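Local coordinates for protein ammonium transporter (PDB 6EU6) that belongs to the ammonium transporter family and, as a membrane sensor, probably detects ammonium and passes the signal to a histidine kinase, at residues I77-A82 / L147-Q152; A104-T109 / T168-I173; V132-P137 / F368-G373. All blocks are in the same frame, centred on the assembly; numbering follows the deposited sequence.

Contact 1: residues I77-A82 / L147-Q152; sequences IDLFFA and LFSPDQ
Leu-79 pushes one methyl, CD1, into the angle between Phe-148 and Ser-149, the apolar heart of a small contact between two loops that join helices of the Amt fold. Segment 77-82 follows a short hairpin after helix 40-67; segment 147-152 follows helix 121-144. CD1 lies 3.9 Å from CD2 of Phe-148 and equally far from CE2, crossing the ring obliquely. The same methyl is 3.8 Å from OG of Ser-149. With CG of Leu-79 beside its own backbone N (chi1 -65°), the branch reaches across the gap between two loops whose closest CA atoms, those of Leu-79 and Ser-149, stay 9.4 Å apart. Beside this methyl a water carries the polar link: it donates to OD1 of Asp-78 at 2.8 Å and also to OG of Ser-149, at 2.7 Å. Both acceptors have a second bond, OD1 from the backbone N of Lys-69 and OG to the carbonyl O of Phe-67, so the hydroxyl is tied to the end of helix 40-67 as well as to the bridge. Further out, the Phe-148 ring stacks on Phe-96 and meets the His-88 ring. The next loop residue to be held is Gln-152, whose OE1 takes the backbone N-H of Ser-70 while NE2 gives to the carbonyl oxygens of Gly-68 and Gly-145.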
ATOM      1  N   ILE A  77      20.652  29.243   2.657  1.00 30.62           N
ATOM      2  CA  ILE A  77      22.090  29.133   3.037  1.00 38.09           C
ATOM      3  C   ILE A  77      22.355  28.535   4.391  1.00 37.76           C
ATOM      4  O   ILE A  77      23.472  28.585   4.887  1.00 37.30           O
ATOM      5  CB  ILE A  77      22.823  30.499   2.904  1.00 43.05           C
ATOM      6  CG1 ILE A  77      22.312  31.515   3.953  1.00 50.06           C
ATOM      7  CG2 ILE A  77      22.704  31.048   1.486  1.00 45.53           C
ATOM      8  CD1 ILE A  77      22.961  32.884   3.885  1.00 50.32           C
ATOM      9  N   ASP A  78      21.347  27.925   4.976  1.00 38.08           N
ATOM     10  CA  ASP A  78      21.557  27.096   6.144  1.00 36.97           C
ATOM     11  C   ASP A  78      20.569  25.938   6.114  1.00 35.55           C
ATOM     12  O   ASP A  78      19.951  25.720   5.075  1.00 34.32           O
ATOM     13  CB  ASP A  78      21.497  27.951   7.410  1.00 33.68           C
ATOM     14  CG  ASP A  78      20.143  28.447   7.755  1.00 40.39           C
ATOM     15  OD1 ASP A  78      19.124  28.198   7.066  1.00 40.72           O
ATOM     16  OD2 ASP A  78      20.110  29.171   8.768  1.00 46.33           O
ATOM     17  N   LEU A  79      20.497  25.208   7.220  1.00 32.50           N
ATOM     18  CA  LEU A  79      19.722  23.976   7.408  1.00 33.70           C
ATOM     19  C   LEU A  79      20.292  22.811   6.588  1.00 36.16           C
ATOM     20  O   LEU A  79      19.633  21.768   6.367  1.00 34.89           O
ATOM     21  CB  LEU A  79      18.278  24.196   7.071  1.00 36.33           C
ATOM     22  CG  LEU A  79      17.527  25.163   7.975  1.00 38.24           C
ATOM     23  CD1 LEU A  79      16.160  25.502   7.445  1.00 37.90           C
ATOM     24  CD2 LEU A  79      17.426  24.560   9.364  1.00 48.51           C
ATOM     25  N   PHE A  80      21.546  22.942   6.197  1.00 33.93           N
ATOM     26  CA  PHE A  80      22.273  21.798   5.696  1.00 34.53           C
ATOM     27  C   PHE A  80      22.387  20.702   6.769  1.00 35.99           C
ATOM     28  O   PHE A  80      22.616  21.013   7.958  1.00 35.80           O
ATOM     29  CB  PHE A  80      23.645  22.221   5.165  1.00 37.37           C
ATOM     30  CG  PHE A  80      23.555  23.318   4.179  1.00 40.62           C
ATOM     31  CD1 PHE A  80      22.861  23.114   2.983  1.00 37.56           C
ATOM     32  CD2 PHE A  80      24.104  24.571   4.443  1.00 37.26           C
ATOM     33  CE1 PHE A  80      22.751  24.107   2.056  1.00 37.01           C
ATOM     34  CE2 PHE A  80      23.981  25.586   3.518  1.00 40.63           C
ATOM     35  CZ  PHE A  80      23.306  25.370   2.317  1.00 38.32           C
ATOM     36  N   PHE A  81      22.194  19.429   6.361  1.00 32.14           N
ATOM     37  CA  PHE A  81      22.255  18.294   7.281  1.00 32.80           C
ATOM     38  C   PHE A  81      21.212  18.440   8.381  1.00 35.50           C
ATOM     39  O   PHE A  81      21.409  17.976   9.522  1.00 34.82           O
ATOM     40  CB  PHE A  81      23.644  18.136   7.896  1.00 33.20           C
ATOM     41  CG  PHE A  81      24.725  17.986   6.872  1.00 38.19           C
ATOM     42  CD1 PHE A  81      24.845  16.803   6.131  1.00 36.04           C
ATOM     43  CD2 PHE A  81      25.610  19.011   6.627  1.00 37.99           C
ATOM     44  CE1 PHE A  81      25.799  16.671   5.187  1.00 33.98           C
ATOM     45  CE2 PHE A  81      26.566  18.872   5.684  1.00 36.61           C
ATOM     46  CZ  PHE A  81      26.679  17.702   4.978  1.00 34.97           C
ATOM     47  N   ALA A  82      20.147  19.160   8.039  1.00 30.44           N
ATOM     48  CA  ALA A  82      19.079  19.482   8.966  1.00 33.64           C
ATOM     49  C   ALA A  82      19.582  20.264  10.196  1.00 36.31           C
ATOM     50  O   ALA A  82      19.026  20.131  11.265  1.00 32.75           O
ATOM     51  CB  ALA A  82      18.379  18.215   9.404  1.00 37.56           C
ATOM     52  N   LEU A 147       8.357  29.132   2.996  1.00 39.78           N
ATOM     53  CA  LEU A 147       7.397  28.232   3.709  1.00 42.36           C
ATOM     54  C   LEU A 147       7.888  27.815   5.098  1.00 41.58           C
ATOM     55  O   LEU A 147       7.106  27.533   5.966  1.00 41.83           O
ATOM     56  CB  LEU A 147       7.181  26.953   2.884  1.00 40.97           C
ATOM     57  CG  LEU A 147       6.014  25.992   3.073  1.00 43.33           C
ATOM     58  CD1 LEU A 147       4.700  26.670   2.749  1.00 50.78           C
ATOM     59  CD2 LEU A 147       6.267  24.821   2.104  1.00 45.73           C
ATOM     60  N   PHE A 148       9.185  27.673   5.279  1.00 40.46           N
ATOM     61  CA  PHE A 148       9.683  27.086   6.528  1.00 37.71           C
ATOM     62  C   PHE A 148      10.389  28.132   7.426  1.00 41.76           C
ATOM     63  O   PHE A 148      10.089  28.195   8.629  1.00 47.66           O
ATOM     64  CB  PHE A 148      10.676  25.941   6.222  1.00 34.03           C
ATOM     65  CG  PHE A 148      11.078  25.169   7.424  1.00 33.74           C
ATOM     66  CD1 PHE A 148      10.171  24.313   8.064  1.00 35.47           C
ATOM     67  CD2 PHE A 148      12.327  25.346   7.979  1.00 36.85           C
ATOM     68  CE1 PHE A 148      10.563  23.601   9.197  1.00 40.16           C
ATOM     69  CE2 PHE A 148      12.724  24.634   9.115  1.00 42.49           C
ATOM     70  CZ  PHE A 148      11.840  23.752   9.716  1.00 41.31           C
ATOM     71  N   SER A 149      11.347  28.870   6.857  1.00 41.29           N
ATOM     72  CA  SER A 149      12.267  29.761   7.602  1.00 41.67           C
ATOM     73  C   SER A 149      11.505  31.071   7.791  1.00 48.85           C
ATOM     74  O   SER A 149      10.764  31.519   6.880  1.00 49.25           O
ATOM     75  CB  SER A 149      13.584  29.999   6.850  1.00 44.39           C
ATOM     76  OG  SER A 149      14.498  28.922   7.018  1.00 37.30           O
ATOM     77  N   PRO A 150      11.676  31.700   8.977  1.00 59.50           N
ATOM     78  CA  PRO A 150      10.871  32.906   9.344  1.00 60.33           C
ATOM     79  C   PRO A 150      11.163  34.121   8.453  1.00 52.89           C
ATOM     80  O   PRO A 150      12.301  34.325   8.080  1.00 45.54           O
ATOM     81  CB  PRO A 150      11.297  33.186  10.790  1.00 59.98           C
ATOM     82  CG  PRO A 150      12.678  32.635  10.888  1.00 58.37           C
ATOM     83  CD  PRO A 150      12.730  31.424   9.974  1.00 56.46           C
ATOM     84  N   ASP A 151      10.129  34.852   8.045  1.00 52.77           N
ATOM     85  CA  ASP A 151      10.298  36.195   7.472  1.00 54.93           C
ATOM     86  C   ASP A 151      11.105  36.269   6.210  1.00 50.23           C
ATOM     87  O   ASP A 151      12.004  37.104   6.141  1.00 46.41           O
ATOM     88  CB  ASP A 151      10.970  37.129   8.492  1.00 64.64           C
ATOM     89  CG  ASP A 151      10.270  37.139   9.839  1.00 75.78           C
ATOM     90  OD1 ASP A 151       9.037  37.361   9.844  1.00 91.61           O
ATOM     91  OD2 ASP A 151      10.954  36.931  10.883  1.00 93.64           O
ATOM     92  N   GLN A 152      10.803  35.440   5.200  1.00 42.34           N
ATOM     93  CA  GLN A 152      11.579  35.471   3.947  1.00 38.75           C
ATOM     94  C   GLN A 152      10.723  34.983   2.822  1.00 40.62           C
ATOM     95  O   GLN A 152       9.630  34.478   3.056  1.00 39.55           O
ATOM     96  CB  GLN A 152      12.823  34.601   4.046  1.00 44.35           C
ATOM     97  CG  GLN A 152      12.522  33.107   4.170  1.00 41.75           C
ATOM     98  CD  GLN A 152      13.783  32.297   4.226  1.00 47.85           C
ATOM     99  OE1 GLN A 152      14.726  32.648   4.949  1.00 41.04           O
ATOM    100  NE2 GLN A 152      13.836  31.208   3.445  1.00 42.94           N
TER
HETATM  101  O   HOH W   1      16.826  29.274   8.321  1.00 41.38           O

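Contact 2: residues A104-T109 / T168-I173; sequences ASTAAT and TVVHSI
ND1 of His-171 is hydrogen-bonded to ND1 of His-326 on helix 322-340, and across the contact the same imidazole meets Thr-106, whose CG2 methyl comes obliquely to within 4.1 Å of CE1. That methyl is placed anti to the backbone N of Thr-106, while its hydroxyl OG1 turns back along the helix to the carbonyl O of Val-102. Val-170 joins them from the side: its CG1 methyl sits 3.9 Å above the plane of the His-171 ring, over the centre, and touches CG2 of Thr-106 at 3.8 Å. The pair of histidines matches the twin-His motif that lines the pore in Amt proteins, and helix 93-114 backs one member of it. Segments 104-109 and 168-173 run nearly parallel, 15° between their directions, with axes 8.2 Å apart. Ala-107, being small, is consistent with so close an approach: its CA comes within 4.8 Å of the CA of Val-170, and CG1 of that valine rests 3.7 Å from the alanine's backbone N. The backbone of 168-173 widens into a pi-type turn, closed by a 3.0 Å bond from N of Ile-173 to O of Thr-168, and Asp-163 OD2 accepts the N-H groups of Thr-168 and Val-169.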
ATOM      1  N   ALA A 104      11.145  15.637  -3.021  1.00 26.72           N
ATOM      2  CA  ALA A 104      12.359  15.676  -3.799  1.00 27.73           C
ATOM      3  C   ALA A 104      12.582  14.318  -4.487  1.00 28.94           C
ATOM      4  O   ALA A 104      12.989  14.300  -5.643  1.00 25.70           O
ATOM      5  CB  ALA A 104      13.598  16.035  -2.953  1.00 28.30           C
ATOM      6  N   SER A 105      12.323  13.206  -3.783  1.00 23.89           N
ATOM      7  CA  SER A 105      12.462  11.927  -4.386  1.00 25.00           C
ATOM      8  C   SER A 105      11.523  11.723  -5.575  1.00 22.84           C
ATOM      9  O   SER A 105      11.851  10.938  -6.502  1.00 24.97           O
ATOM     10  CB  SER A 105      12.224  10.836  -3.349  1.00 24.80           C
ATOM     11  OG  SER A 105      13.248  10.947  -2.346  1.00 28.53           O
ATOM     12  N   THR A 106      10.335  12.273  -5.456  1.00 24.02           N
ATOM     13  CA  THR A 106       9.345  12.279  -6.583  1.00 24.41           C
ATOM     14  C   THR A 106       9.910  13.006  -7.816  1.00 25.82           C
ATOM     15  O   THR A 106       9.896  12.532  -8.923  1.00 25.87           O
ATOM     16  CB  THR A 106       8.020  12.876  -6.143  1.00 26.41           C
ATOM     17  OG1 THR A 106       7.593  12.238  -4.945  1.00 26.17           O
ATOM     18  CG2 THR A 106       6.962  12.670  -7.155  1.00 26.11           C
ATOM     19  N   ALA A 107      10.398  14.193  -7.584  1.00 25.31           N
ATOM     20  CA  ALA A 107      10.964  15.017  -8.674  1.00 26.18           C
ATOM     21  C   ALA A 107      12.087  14.278  -9.360  1.00 25.68           C
ATOM     22  O   ALA A 107      12.168  14.220 -10.560  1.00 25.59           O
ATOM     23  CB  ALA A 107      11.457  16.338  -8.101  1.00 23.95           C
ATOM     24  N   ALA A 108      12.892  13.593  -8.579  1.00 26.33           N
ATOM     25  CA  ALA A 108      14.073  13.006  -9.174  1.00 25.63           C
ATOM     26  C   ALA A 108      13.813  11.714  -9.912  1.00 26.43           C
ATOM     27  O   ALA A 108      14.535  11.363 -10.855  1.00 24.93           O
ATOM     28  CB  ALA A 108      15.063  12.758  -8.038  1.00 28.61           C
ATOM     29  N   THR A 109      12.803  10.952  -9.472  1.00 24.90           N
ATOM     30  CA  THR A 109      12.595   9.637 -10.015  1.00 23.99           C
ATOM     31  C   THR A 109      11.912   9.680 -11.380  1.00 27.88           C
ATOM     32  O   THR A 109      11.972   8.684 -12.141  1.00 27.33           O
ATOM     33  CB  THR A 109      11.850   8.712  -9.040  1.00 25.76           C
ATOM     34  OG1 THR A 109      12.023   7.385  -9.488  1.00 25.52           O
ATOM     35  CG2 THR A 109      10.378   8.972  -9.001  1.00 25.61           C
ATOM     36  N   THR A 168       4.518  22.363 -10.879  1.00 28.44           N
ATOM     37  CA  THR A 168       5.723  22.884 -11.465  1.00 24.42           C
ATOM     38  C   THR A 168       6.940  22.473 -10.620  1.00 26.72           C
ATOM     39  O   THR A 168       7.891  21.908 -11.141  1.00 28.10           O
ATOM     40  CB  THR A 168       5.649  24.443 -11.619  1.00 25.75           C
ATOM     41  OG1 THR A 168       4.654  24.778 -12.607  1.00 26.36           O
ATOM     42  CG2 THR A 168       6.933  24.949 -12.120  1.00 28.96           C
ATOM     43  N   VAL A 169       6.885  22.714  -9.336  1.00 24.45           N
ATOM     44  CA  VAL A 169       8.063  22.572  -8.473  1.00 24.28           C
ATOM     45  C   VAL A 169       8.579  21.110  -8.475  1.00 23.82           C
ATOM     46  O   VAL A 169       9.791  20.868  -8.554  1.00 26.05           O
ATOM     47  CB  VAL A 169       7.727  23.025  -7.064  1.00 25.87           C
ATOM     48  CG1 VAL A 169       8.911  22.760  -6.084  1.00 26.88           C
ATOM     49  CG2 VAL A 169       7.476  24.522  -7.060  1.00 30.24           C
ATOM     50  N   VAL A 170       7.658  20.151  -8.424  1.00 25.50           N
ATOM     51  CA  VAL A 170       7.999  18.743  -8.529  1.00 24.70           C
ATOM     52  C   VAL A 170       7.935  18.243  -9.982  1.00 24.98           C
ATOM     53  O   VAL A 170       8.904  17.747 -10.537  1.00 27.45           O
ATOM     54  CB  VAL A 170       7.117  17.914  -7.576  1.00 25.71           C
ATOM     55  CG1 VAL A 170       7.387  16.403  -7.743  1.00 25.60           C
ATOM     56  CG2 VAL A 170       7.457  18.305  -6.114  1.00 26.74           C
ATOM     57  N   HIS A 171       6.761  18.316 -10.598  1.00 24.54           N
ATOM     58  CA  HIS A 171       6.490  17.538 -11.748  1.00 23.60           C
ATOM     59  C   HIS A 171       7.101  18.153 -13.000  1.00 24.06           C
ATOM     60  O   HIS A 171       7.807  17.500 -13.735  1.00 25.15           O
ATOM     61  CB  HIS A 171       4.969  17.363 -11.795  1.00 21.48           C
ATOM     62  CG  HIS A 171       4.498  16.435 -10.709  1.00 26.81           C
ATOM     63  ND1 HIS A 171       4.819  15.098 -10.682  1.00 26.63           N
ATOM     64  CD2 HIS A 171       3.737  16.660  -9.621  1.00 25.71           C
ATOM     65  CE1 HIS A 171       4.277  14.538  -9.625  1.00 26.34           C
ATOM     66  NE2 HIS A 171       3.653  15.472  -8.940  1.00 27.43           N
ATOM     67  N   SER A 172       6.814  19.416 -13.292  1.00 25.08           N
ATOM     68  CA  SER A 172       7.462  20.031 -14.499  1.00 24.87           C
ATOM     69  C   SER A 172       8.959  20.078 -14.374  1.00 26.13           C
ATOM     70  O   SER A 172       9.706  19.727 -15.326  1.00 27.02           O
ATOM     71  CB  SER A 172       6.876  21.391 -14.844  1.00 26.58           C
ATOM     72  OG  SER A 172       5.525  21.214 -15.219  1.00 23.79           O
ATOM     73  N   ILE A 173       9.443  20.440 -13.203  1.00 27.69           N
ATOM     74  CA  ILE A 173      10.890  20.458 -13.008  1.00 29.07           C
ATOM     75  C   ILE A 173      11.527  19.112 -13.299  1.00 31.02           C
ATOM     76  O   ILE A 173      12.512  19.015 -14.032  1.00 25.55           O
ATOM     77  CB  ILE A 173      11.205  20.913 -11.567  1.00 29.05           C
ATOM     78  CG1 ILE A 173      10.933  22.432 -11.453  1.00 30.13           C
ATOM     79  CG2 ILE A 173      12.656  20.587 -11.180  1.00 26.33           C
ATOM     80  CD1 ILE A 173      12.016  23.346 -12.073  1.00 28.37           C
TER

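Contact 3: residues V132-P137 / F368-G373; sequences VAIIYP and FSWSFG
Ile-135 on helix 121-144 and Trp-370 and Ser-371 on helix 353-385 meet where segments 132-137 and 368-373 run antiparallel, at 156° between their directions and 9.9 Å between the axes, with the CA atoms of Ile-135 and Ser-371 nearest. The indole of Trp-370, held out with CG anti to the backbone N (chi1 177°), reaches across to helix 121-144 edge first. Its NE1 donates to the backbone O of Ile-135 at 2.9 Å, with an N-H...O angle of 156°; the oxygen lies in the ring plane and offers a lone pair in the plane of its carbonyl. This bond crosses at a bent stretch of helix, where a wider pi-type turn runs into Pro-137, a residue with no N-H to give to the turn before. Further along the same ring edge, CZ2 of Trp-370 passes 4.2 Å from the carbonyl O of Ile-134. Ile-135 adds its CG2 methyl, 3.8 Å from CD1 of Trp-370 and 3.6 Å from OG of Ser-371. The hydroxyl of Ser-371 has its polar partner on a third helix, the carbonyl O of Ile-173, so the methyl covers a group already bonded. A leucine in place of Trp-370 would probably cost the Ile-135 carbonyl this donor and open a gap beside the Ile-135 methyl and the neighbouring rings of Trp-142 and Phe-139. In the Amt family the long final membrane helix packs obliquely along the outside of the helical bundle, and this indole-to-carbonyl bond is one point where helix 353-385 is fastened to that bundle.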
ATOM      1  N   VAL A 132      18.662  16.720  -7.429  1.00 27.62           N
ATOM      2  CA  VAL A 132      18.308  16.869  -6.063  1.00 25.14           C
ATOM      3  C   VAL A 132      19.163  17.928  -5.293  1.00 30.90           C
ATOM      4  O   VAL A 132      18.678  18.549  -4.327  1.00 29.51           O
ATOM      5  CB  VAL A 132      18.327  15.517  -5.332  1.00 28.00           C
ATOM      6  CG1 VAL A 132      17.930  15.702  -3.872  1.00 29.83           C
ATOM      7  CG2 VAL A 132      17.261  14.541  -5.936  1.00 27.31           C
ATOM      8  N   ALA A 133      20.425  18.078  -5.719  1.00 29.67           N
ATOM      9  CA  ALA A 133      21.408  19.009  -5.110  1.00 31.65           C
ATOM     10  C   ALA A 133      21.288  20.430  -5.638  1.00 28.79           C
ATOM     11  O   ALA A 133      21.518  21.328  -4.878  1.00 31.64           O
ATOM     12  CB  ALA A 133      22.854  18.491  -5.326  1.00 31.71           C
ATOM     13  N   ILE A 134      20.858  20.604  -6.888  1.00 31.40           N
ATOM     14  CA  ILE A 134      20.902  21.891  -7.629  1.00 29.25           C
ATOM     15  C   ILE A 134      19.572  22.331  -8.228  1.00 30.32           C
ATOM     16  O   ILE A 134      18.933  23.274  -7.739  1.00 29.94           O
ATOM     17  CB  ILE A 134      22.024  21.851  -8.700  1.00 32.44           C
ATOM     18  CG1 ILE A 134      23.366  21.861  -7.931  1.00 35.02           C
ATOM     19  CG2 ILE A 134      21.999  23.112  -9.564  1.00 29.96           C
ATOM     20  CD1 ILE A 134      24.404  21.113  -8.608  1.00 49.21           C
ATOM     21  N   ILE A 135      19.138  21.634  -9.248  1.00 26.56           N
ATOM     22  CA  ILE A 135      17.958  22.083 -10.030  1.00 29.74           C
ATOM     23  C   ILE A 135      16.732  22.191  -9.146  1.00 30.40           C
ATOM     24  O   ILE A 135      16.105  23.268  -9.045  1.00 29.67           O
ATOM     25  CB  ILE A 135      17.689  21.174 -11.254  1.00 27.88           C
ATOM     26  CG1 ILE A 135      18.904  21.185 -12.190  1.00 30.61           C
ATOM     27  CG2 ILE A 135      16.418  21.554 -11.976  1.00 28.65           C
ATOM     28  CD1 ILE A 135      18.741  20.267 -13.367  1.00 31.39           C
ATOM     29  N   TYR A 136      16.378  21.067  -8.488  1.00 29.78           N
ATOM     30  CA  TYR A 136      15.099  21.047  -7.726  1.00 26.18           C
ATOM     31  C   TYR A 136      15.069  22.004  -6.531  1.00 26.84           C
ATOM     32  O   TYR A 136      14.109  22.798  -6.376  1.00 26.18           O
ATOM     33  CB  TYR A 136      14.753  19.577  -7.321  1.00 26.12           C
ATOM     34  CG  TYR A 136      13.591  19.489  -6.441  1.00 24.99           C
ATOM     35  CD1 TYR A 136      12.321  19.613  -6.947  1.00 25.16           C
ATOM     36  CD2 TYR A 136      13.758  19.373  -5.064  1.00 26.45           C
ATOM     37  CE1 TYR A 136      11.227  19.597  -6.112  1.00 26.75           C
ATOM     38  CE2 TYR A 136      12.662  19.375  -4.185  1.00 25.42           C
ATOM     39  CZ  TYR A 136      11.377  19.459  -4.725  1.00 25.46           C
ATOM     40  OH  TYR A 136      10.256  19.405  -3.893  1.00 26.69           O
ATOM     41  N   PRO A 137      16.043  21.904  -5.628  1.00 25.73           N
ATOM     42  CA  PRO A 137      15.901  22.737  -4.463  1.00 26.37           C
ATOM     43  C   PRO A 137      16.096  24.288  -4.715  1.00 27.96           C
ATOM     44  O   PRO A 137      15.511  25.083  -4.011  1.00 28.89           O
ATOM     45  CB  PRO A 137      17.013  22.232  -3.516  1.00 27.27           C
ATOM     46  CG  PRO A 137      18.068  21.711  -4.436  1.00 27.58           C
ATOM     47  CD  PRO A 137      17.316  21.166  -5.658  1.00 28.44           C
ATOM     48  N   PHE A 368      11.050  25.743 -16.975  1.00 29.42           N
ATOM     49  CA  PHE A 368      11.568  25.134 -18.188  1.00 28.87           C
ATOM     50  C   PHE A 368      12.966  25.567 -18.425  1.00 30.30           C
ATOM     51  O   PHE A 368      13.832  24.749 -18.669  1.00 31.39           O
ATOM     52  CB  PHE A 368      10.642  25.418 -19.409  1.00 32.96           C
ATOM     53  CG  PHE A 368      11.117  24.798 -20.659  1.00 34.55           C
ATOM     54  CD1 PHE A 368      10.754  23.510 -20.988  1.00 35.67           C
ATOM     55  CD2 PHE A 368      12.015  25.473 -21.493  1.00 37.37           C
ATOM     56  CE1 PHE A 368      11.224  22.888 -22.128  1.00 36.76           C
ATOM     57  CE2 PHE A 368      12.482  24.849 -22.644  1.00 35.27           C
ATOM     58  CZ  PHE A 368      12.089  23.565 -22.972  1.00 34.23           C
ATOM     59  N   SER A 369      13.215  26.867 -18.424  1.00 30.07           N
ATOM     60  CA  SER A 369      14.554  27.343 -18.817  1.00 30.40           C
ATOM     61  C   SER A 369      15.616  26.837 -17.872  1.00 31.46           C
ATOM     62  O   SER A 369      16.738  26.485 -18.304  1.00 35.34           O
ATOM     63  CB  SER A 369      14.607  28.892 -18.842  1.00 31.28           C
ATOM     64  OG  SER A 369      13.614  29.402 -19.745  1.00 32.24           O
ATOM     65  N   TRP A 370      15.308  26.886 -16.571  1.00 28.42           N
ATOM     66  CA  TRP A 370      16.232  26.411 -15.567  1.00 30.91           C
ATOM     67  C   TRP A 370      16.501  24.880 -15.668  1.00 32.00           C
ATOM     68  O   TRP A 370      17.645  24.458 -15.737  1.00 31.63           O
ATOM     69  CB  TRP A 370      15.649  26.780 -14.211  1.00 31.04           C
ATOM     70  CG  TRP A 370      16.435  26.318 -12.945  1.00 31.91           C
ATOM     71  CD1 TRP A 370      16.013  25.364 -11.997  1.00 32.31           C
ATOM     72  CD2 TRP A 370      17.651  26.847 -12.450  1.00 32.70           C
ATOM     73  NE1 TRP A 370      16.948  25.272 -10.976  1.00 33.22           N
ATOM     74  CE2 TRP A 370      17.973  26.143 -11.245  1.00 32.84           C
ATOM     75  CE3 TRP A 370      18.567  27.788 -12.937  1.00 34.03           C
ATOM     76  CZ2 TRP A 370      19.124  26.431 -10.496  1.00 33.38           C
ATOM     77  CZ3 TRP A 370      19.718  28.070 -12.171  1.00 34.50           C
ATOM     78  CH2 TRP A 370      19.984  27.383 -10.974  1.00 35.79           C
ATOM     79  N   SER A 371      15.434  24.056 -15.641  1.00 30.08           N
ATOM     80  CA  SER A 371      15.579  22.624 -15.567  1.00 29.78           C
ATOM     81  C   SER A 371      15.949  21.999 -16.901  1.00 29.07           C
ATOM     82  O   SER A 371      16.898  21.215 -16.971  1.00 28.66           O
ATOM     83  CB  SER A 371      14.313  21.956 -14.894  1.00 29.44           C
ATOM     84  OG  SER A 371      14.505  20.559 -14.866  1.00 27.93           O
ATOM     85  N   PHE A 372      15.292  22.372 -17.998  1.00 29.05           N
ATOM     86  CA  PHE A 372      15.759  21.882 -19.295  1.00 30.37           C
ATOM     87  C   PHE A 372      17.160  22.442 -19.603  1.00 32.22           C
ATOM     88  O   PHE A 372      18.021  21.727 -20.049  1.00 30.49           O
ATOM     89  CB  PHE A 372      14.780  22.277 -20.361  1.00 31.48           C
ATOM     90  CG  PHE A 372      15.104  21.715 -21.679  1.00 38.32           C
ATOM     91  CD1 PHE A 372      14.864  20.363 -21.953  1.00 34.30           C
ATOM     92  CD2 PHE A 372      15.658  22.535 -22.677  1.00 37.70           C
ATOM     93  CE1 PHE A 372      15.239  19.811 -23.156  1.00 36.49           C
ATOM     94  CE2 PHE A 372      16.018  21.986 -23.893  1.00 34.92           C
ATOM     95  CZ  PHE A 372      15.781  20.631 -24.144  1.00 37.16           C
ATOM     96  N   GLY A 373      17.392  23.736 -19.423  1.00 34.31           N
ATOM     97  CA  GLY A 373      18.701  24.282 -19.775  1.00 32.59           C
ATOM     98  C   GLY A 373      19.870  23.755 -18.954  1.00 31.31           C
ATOM     99  O   GLY A 373      20.901  23.348 -19.493  1.00 32.70           O
TER

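Overall arrangement
From the N terminus, the chain passes 77-82, 104-109 and 132-137 before any partner arrives, and then 147-152, 168-173 and 368-373 close contacts 1, 2 and 3 in that order. All three therefore cross one another. Contacts 1 and 2 close loops of similar size, with 64 and 58 residues between their segments; contact 3 spans 230 and brings the last long helix back to helix 121-144. Contacts 2 and 3 are neighbours in the bundle, with Tyr-136 wedged against Ala-107, its CD1 3.6 Å from the alanine CB. Contact 1 stands apart among the helix-joining loops, about 20 Å from contact 2 between centres.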